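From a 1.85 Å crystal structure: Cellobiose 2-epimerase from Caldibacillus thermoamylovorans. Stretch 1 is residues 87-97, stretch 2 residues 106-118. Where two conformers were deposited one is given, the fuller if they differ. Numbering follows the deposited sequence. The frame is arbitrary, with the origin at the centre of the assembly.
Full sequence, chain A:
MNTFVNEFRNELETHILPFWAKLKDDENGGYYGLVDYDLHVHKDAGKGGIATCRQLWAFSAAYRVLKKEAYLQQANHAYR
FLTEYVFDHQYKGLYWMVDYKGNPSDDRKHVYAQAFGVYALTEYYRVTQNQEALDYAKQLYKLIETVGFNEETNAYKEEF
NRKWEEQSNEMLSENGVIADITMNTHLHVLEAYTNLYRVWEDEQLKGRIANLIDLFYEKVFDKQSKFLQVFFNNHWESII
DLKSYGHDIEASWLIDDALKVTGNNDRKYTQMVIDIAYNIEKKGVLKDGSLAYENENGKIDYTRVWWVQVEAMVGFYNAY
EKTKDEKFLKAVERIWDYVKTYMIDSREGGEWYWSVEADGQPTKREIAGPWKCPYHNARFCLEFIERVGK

Stretch 1, residues 87-97: FDHQYKGLYWM
Stretch 2, residues 106-118: DDRKHVYAQAFGV

Stretch 1 runs without regular helix or strand from Phe87, the first residue to leave helical phi/psi after a helix, up to its pairing at Met97. Stretch 2 enters at Asp106 (-130/99), bends at Asp107 (-93/11), and turns extended again at Arg108 (-59/153) before the short strand that ends at His110; a helix follows from Val111 onward. Their register is set by CA-CA distances of 4.7 Å for Met97-Asp106, 4.9 Å for Tyr95-Asp107 and 6.1 Å for Leu94-Gln114.

Met97 and Asp106 form an antiparallel hydrogen-bonded pair: Met97 N gives to Asp106 O at 3.0 Å and Asp106 N to Met97 O at 3.2 Å, both nearly straight. Met97 CB and Asp106 CB lie 3.8 Å apart on the same face. Trp96 (-72/-43) breaks the extended run, and Trp96 N makes two weak, bent bonds, to Asp106 O at 3.1 Å and Arg108 O at 3.3 Å.

At Leu94 a helix side chain serves the backbone. Gln114 (mm, chi3 -51°) accepts from Leu94 N through OE1 at 2.7 Å and donates from NE2 to Leu94 O at 3.1 Å, so one amide satisfies both polar groups of Leu94. Gln114 NE2 also donates to His110 O at 3.1 Å. Gly93 (87/173) suits this approach: Gly93 CA is 3.3 Å from Gln114 OE1, and a CB would clash there. Gly117 likewise leaves room for Leu94 (mt), whose CD1 sits 3.6 Å from Gly117 CA.

Lys109 starts away from stretch 1, but its mmtp chain returns NZ to a buried polar site. Lys109 NZ donates to Asp88 OD2 at 2.7 Å in a salt bridge and to Lys92 O at 2.8 Å. Asp88 (t) uses OD1 to accept from Gln90 N and Tyr91 N, each at 3.0 Å; Asp88 N gives to Gly93 O at 2.8 Å. The Asp88 carboxylate thus serves both the loop's own amides, through OD1, and the lysine, through OD2. Lys109 NZ and both Asp88 oxygens also bond elsewhere in the structure.

Trp96 (t, chi2 -112°) points toward stretch 2 and loses the most area to the contact. Trp96 CE3 lies 4.0 Å from Ala113 CB, Trp96 CZ3 3.6 Å from His110 CB, and Trp96 CH2 meets the Tyr112 ring edge at CD2, 4.1 Å away. Near the indole, Arg108 (mtm, chi4 179°) is held by Asp106 (t): Arg108 NE to Asp106 OD1 at 3.0 Å and Arg108 NH2 to Asp106 OD2 at 2.9 Å. The guanidinium lies over the Trp96 five-membered ring at long range, at most a weak attraction. His110 (t) caps the helix, His110 ND1 accepting from Tyr112 N at 3.0 Å.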

# COMPACT_ATOMS: atom_id res chain seq x y z
N PHE A 87 2.08 -18.24 -5.22
CA PHE A 87 1.79 -19.10 -4.08
C PHE A 87 2.70 -20.32 -4.15
O PHE A 87 2.86 -20.91 -5.22
CB PHE A 87 0.30 -19.49 -4.01
CG PHE A 87 -0.13 -20.12 -2.69
CD1 PHE A 87 0.02 -21.50 -2.47
CD2 PHE A 87 -0.66 -19.36 -1.64
CE1 PHE A 87 -0.36 -22.08 -1.26
CE2 PHE A 87 -1.03 -19.94 -0.42
CZ PHE A 87 -0.87 -21.29 -0.23
N ASP A 88 3.32 -20.66 -3.02
CA ASP A 88 4.19 -21.82 -2.92
C ASP A 88 3.32 -23.02 -2.51
O ASP A 88 2.94 -23.12 -1.35
CB ASP A 88 5.24 -21.56 -1.86
CG ASP A 88 6.13 -22.74 -1.49
OD1 ASP A 88 5.92 -23.88 -2.03
OD2 ASP A 88 7.07 -22.49 -0.71
N HIS A 89 2.93 -23.88 -3.45
CA HIS A 89 1.98 -24.93 -3.10
C HIS A 89 2.58 -26.00 -2.19
O HIS A 89 1.81 -26.75 -1.58
CB HIS A 89 1.29 -25.53 -4.32
CG HIS A 89 0.44 -24.53 -5.01
ND1 HIS A 89 -0.86 -24.25 -4.67
CD2 HIS A 89 0.77 -23.70 -6.02
CE1 HIS A 89 -1.31 -23.30 -5.48
NE2 HIS A 89 -0.33 -22.96 -6.31
N GLN A 90 3.91 -26.06 -2.08
CA GLN A 90 4.55 -26.99 -1.16
C GLN A 90 4.64 -26.44 0.27
O GLN A 90 4.10 -27.05 1.19
CB GLN A 90 5.89 -27.44 -1.74
CG GLN A 90 6.53 -28.51 -0.87
CD GLN A 90 7.71 -29.23 -1.49
OE1 GLN A 90 8.25 -28.83 -2.53
NE2 GLN A 90 8.15 -30.28 -0.82
N TYR A 91 5.33 -25.31 0.50
CA TYR A 91 5.53 -24.83 1.86
C TYR A 91 4.50 -23.75 2.22
O TYR A 91 4.53 -23.29 3.36
CB TYR A 91 6.98 -24.39 2.06
CG TYR A 91 7.95 -25.56 1.98
CD1 TYR A 91 7.89 -26.58 2.93
CD2 TYR A 91 8.85 -25.71 0.92
CE1 TYR A 91 8.73 -27.68 2.85
CE2 TYR A 91 9.69 -26.81 0.83
CZ TYR A 91 9.64 -27.79 1.81
OH TYR A 91 10.42 -28.90 1.78
N LYS A 92 3.64 -23.34 1.27
CA LYS A 92 2.55 -22.39 1.51
C LYS A 92 3.05 -20.93 1.61
O LYS A 92 4.19 -20.65 1.98
CB LYS A 92 1.71 -22.74 2.75
CG LYS A 92 1.22 -24.20 2.84
CD LYS A 92 0.53 -24.71 1.57
CE LYS A 92 0.16 -26.18 1.64
NZ LYS A 92 -0.31 -26.60 0.32
N GLY A 93 2.15 -20.01 1.27
CA GLY A 93 2.39 -18.58 1.33
C GLY A 93 3.01 -18.09 0.03
O GLY A 93 3.33 -18.88 -0.85
N LEU A 94 3.15 -16.76 -0.09
CA LEU A 94 3.54 -16.11 -1.34
C LEU A 94 5.04 -15.92 -1.35
O LEU A 94 5.59 -15.43 -0.38
CB LEU A 94 2.86 -14.76 -1.51
CG LEU A 94 1.33 -14.73 -1.37
CD1 LEU A 94 0.84 -13.30 -1.61
CD2 LEU A 94 0.66 -15.70 -2.32
N TYR A 95 5.68 -16.34 -2.45
CA TYR A 95 7.06 -16.00 -2.74
C TYR A 95 7.26 -14.49 -2.81
O TYR A 95 6.37 -13.76 -3.25
CB TYR A 95 7.38 -16.65 -4.10
CG TYR A 95 7.51 -18.16 -4.07
CD1 TYR A 95 8.24 -18.81 -3.07
CD2 TYR A 95 6.91 -18.94 -5.05
CE1 TYR A 95 8.38 -20.20 -3.07
CE2 TYR A 95 7.04 -20.32 -5.06
CZ TYR A 95 7.81 -20.94 -4.09
OH TYR A 95 7.88 -22.31 -4.08
N TRP A 96 8.48 -14.04 -2.50
CA TRP A 96 8.85 -12.65 -2.65
C TRP A 96 9.02 -12.23 -4.12
O TRP A 96 8.59 -11.13 -4.52
CB TRP A 96 10.15 -12.41 -1.88
CG TRP A 96 10.55 -10.97 -1.72
CD1 TRP A 96 11.63 -10.34 -2.28
CD2 TRP A 96 9.91 -10.00 -0.86
NE1 TRP A 96 11.69 -9.05 -1.83
CE2 TRP A 96 10.66 -8.81 -0.96
CE3 TRP A 96 8.78 -10.01 -0.04
CZ2 TRP A 96 10.32 -7.66 -0.26
CZ3 TRP A 96 8.43 -8.86 0.63
CH2 TRP A 96 9.20 -7.71 0.54
N MET A 97 9.67 -13.10 -4.91
CA MET A 97 9.82 -12.88 -6.34
C MET A 97 9.70 -14.21 -7.08
O MET A 97 10.06 -15.26 -6.55
CB MET A 97 11.19 -12.29 -6.71
CG MET A 97 11.48 -10.86 -6.24
SD MET A 97 10.69 -9.54 -7.18
CE MET A 97 11.16 -9.93 -8.87
N ASP A 106 13.11 -15.47 -5.70
CA ASP A 106 13.40 -15.11 -4.32
C ASP A 106 12.28 -15.72 -3.47
O ASP A 106 11.15 -15.23 -3.45
CB ASP A 106 13.63 -13.63 -4.09
CG ASP A 106 14.09 -13.23 -2.68
OD1 ASP A 106 13.93 -14.03 -1.71
OD2 ASP A 106 14.62 -12.14 -2.54
N ASP A 107 12.59 -16.87 -2.89
CA ASP A 107 11.58 -17.73 -2.30
C ASP A 107 11.39 -17.45 -0.81
O ASP A 107 10.72 -18.24 -0.13
CB ASP A 107 11.92 -19.19 -2.55
CG ASP A 107 13.20 -19.69 -1.90
OD1 ASP A 107 13.85 -18.93 -1.16
OD2 ASP A 107 13.54 -20.85 -2.15
N ARG A 108 11.97 -16.36 -0.30
CA ARG A 108 11.70 -15.92 1.06
C ARG A 108 10.20 -15.64 1.28
O ARG A 108 9.45 -15.29 0.36
CB ARG A 108 12.55 -14.70 1.40
CG ARG A 108 14.00 -15.08 1.60
CD ARG A 108 14.83 -13.88 1.96
NE ARG A 108 14.62 -12.84 0.95
CZ ARG A 108 15.20 -11.64 0.98
NH1 ARG A 108 16.02 -11.34 1.97
NH2 ARG A 108 14.96 -10.79 0.01
N LYS A 109 9.78 -15.78 2.53
CA LYS A 109 8.39 -15.61 2.92
C LYS A 109 8.34 -14.46 3.92
O LYS A 109 8.87 -14.57 5.03
CB LYS A 109 7.96 -16.91 3.60
CG LYS A 109 7.93 -18.13 2.72
CD LYS A 109 6.91 -18.16 1.59
CE LYS A 109 7.16 -19.31 0.64
NZ LYS A 109 6.90 -20.64 1.22
N HIS A 110 7.74 -13.35 3.50
CA HIS A 110 7.72 -12.15 4.32
C HIS A 110 6.26 -11.91 4.72
O HIS A 110 5.37 -12.02 3.88
CB HIS A 110 8.37 -11.00 3.54
CG HIS A 110 8.78 -9.89 4.45
ND1 HIS A 110 7.86 -9.22 5.23
CD2 HIS A 110 9.98 -9.41 4.76
CE1 HIS A 110 8.49 -8.31 5.97
NE2 HIS A 110 9.80 -8.41 5.70
N VAL A 111 6.04 -11.57 6.00
CA VAL A 111 4.70 -11.26 6.51
C VAL A 111 4.06 -10.14 5.68
O VAL A 111 2.88 -10.18 5.39
CB VAL A 111 4.78 -10.92 8.01
CG1 VAL A 111 3.46 -10.36 8.54
CG2 VAL A 111 5.19 -12.10 8.87
N TYR A 112 4.85 -9.16 5.24
CA TYR A 112 4.37 -8.03 4.46
C TYR A 112 3.74 -8.53 3.17
O TYR A 112 2.67 -8.07 2.77
CB TYR A 112 5.55 -7.10 4.17
CG TYR A 112 5.32 -5.87 3.32
CD1 TYR A 112 4.22 -5.04 3.51
CD2 TYR A 112 6.28 -5.46 2.41
CE1 TYR A 112 4.06 -3.89 2.76
CE2 TYR A 112 6.13 -4.32 1.65
CZ TYR A 112 5.01 -3.53 1.83
OH TYR A 112 4.89 -2.39 1.08
N ALA A 113 4.40 -9.50 2.53
CA ALA A 113 3.86 -10.05 1.30
C ALA A 113 2.58 -10.84 1.58
O ALA A 113 1.65 -10.76 0.78
CB ALA A 113 4.95 -10.84 0.59
N GLN A 114 2.53 -11.60 2.68
CA GLN A 114 1.36 -12.40 3.00
C GLN A 114 0.16 -11.48 3.24
O GLN A 114 -0.95 -11.77 2.79
CB GLN A 114 1.56 -13.36 4.17
CG GLN A 114 2.87 -14.16 4.14
CD GLN A 114 3.22 -14.75 2.79
OE1 GLN A 114 2.40 -15.42 2.15
NE2 GLN A 114 4.43 -14.50 2.34
N ALA A 115 0.40 -10.36 3.91
CA ALA A 115 -0.64 -9.35 4.13
C ALA A 115 -1.22 -8.84 2.81
O ALA A 115 -2.45 -8.83 2.63
CB ALA A 115 -0.09 -8.20 4.98
N PHE A 116 -0.35 -8.41 1.90
CA PHE A 116 -0.79 -7.97 0.58
C PHE A 116 -1.61 -9.06 -0.12
O PHE A 116 -2.54 -8.73 -0.81
CB PHE A 116 0.38 -7.42 -0.25
CG PHE A 116 0.38 -5.89 -0.14
CD1 PHE A 116 -0.61 -5.15 -0.75
CD2 PHE A 116 1.30 -5.23 0.67
CE1 PHE A 116 -0.70 -3.77 -0.58
CE2 PHE A 116 1.22 -3.85 0.84
CZ PHE A 116 0.23 -3.12 0.22
N GLY A 117 -1.28 -10.34 0.08
CA GLY A 117 -2.07 -11.43 -0.48
C GLY A 117 -3.51 -11.44 0.04
O GLY A 117 -4.46 -11.47 -0.75
N VAL A 118 -3.64 -11.30 1.36
CA VAL A 118 -4.96 -11.23 1.97
C VAL A 118 -5.75 -10.06 1.43
O VAL A 118 -6.92 -10.21 1.04
CB VAL A 118 -4.82 -11.14 3.50
CG1 VAL A 118 -6.13 -10.77 4.18
CG2 VAL A 118 -4.22 -12.43 4.04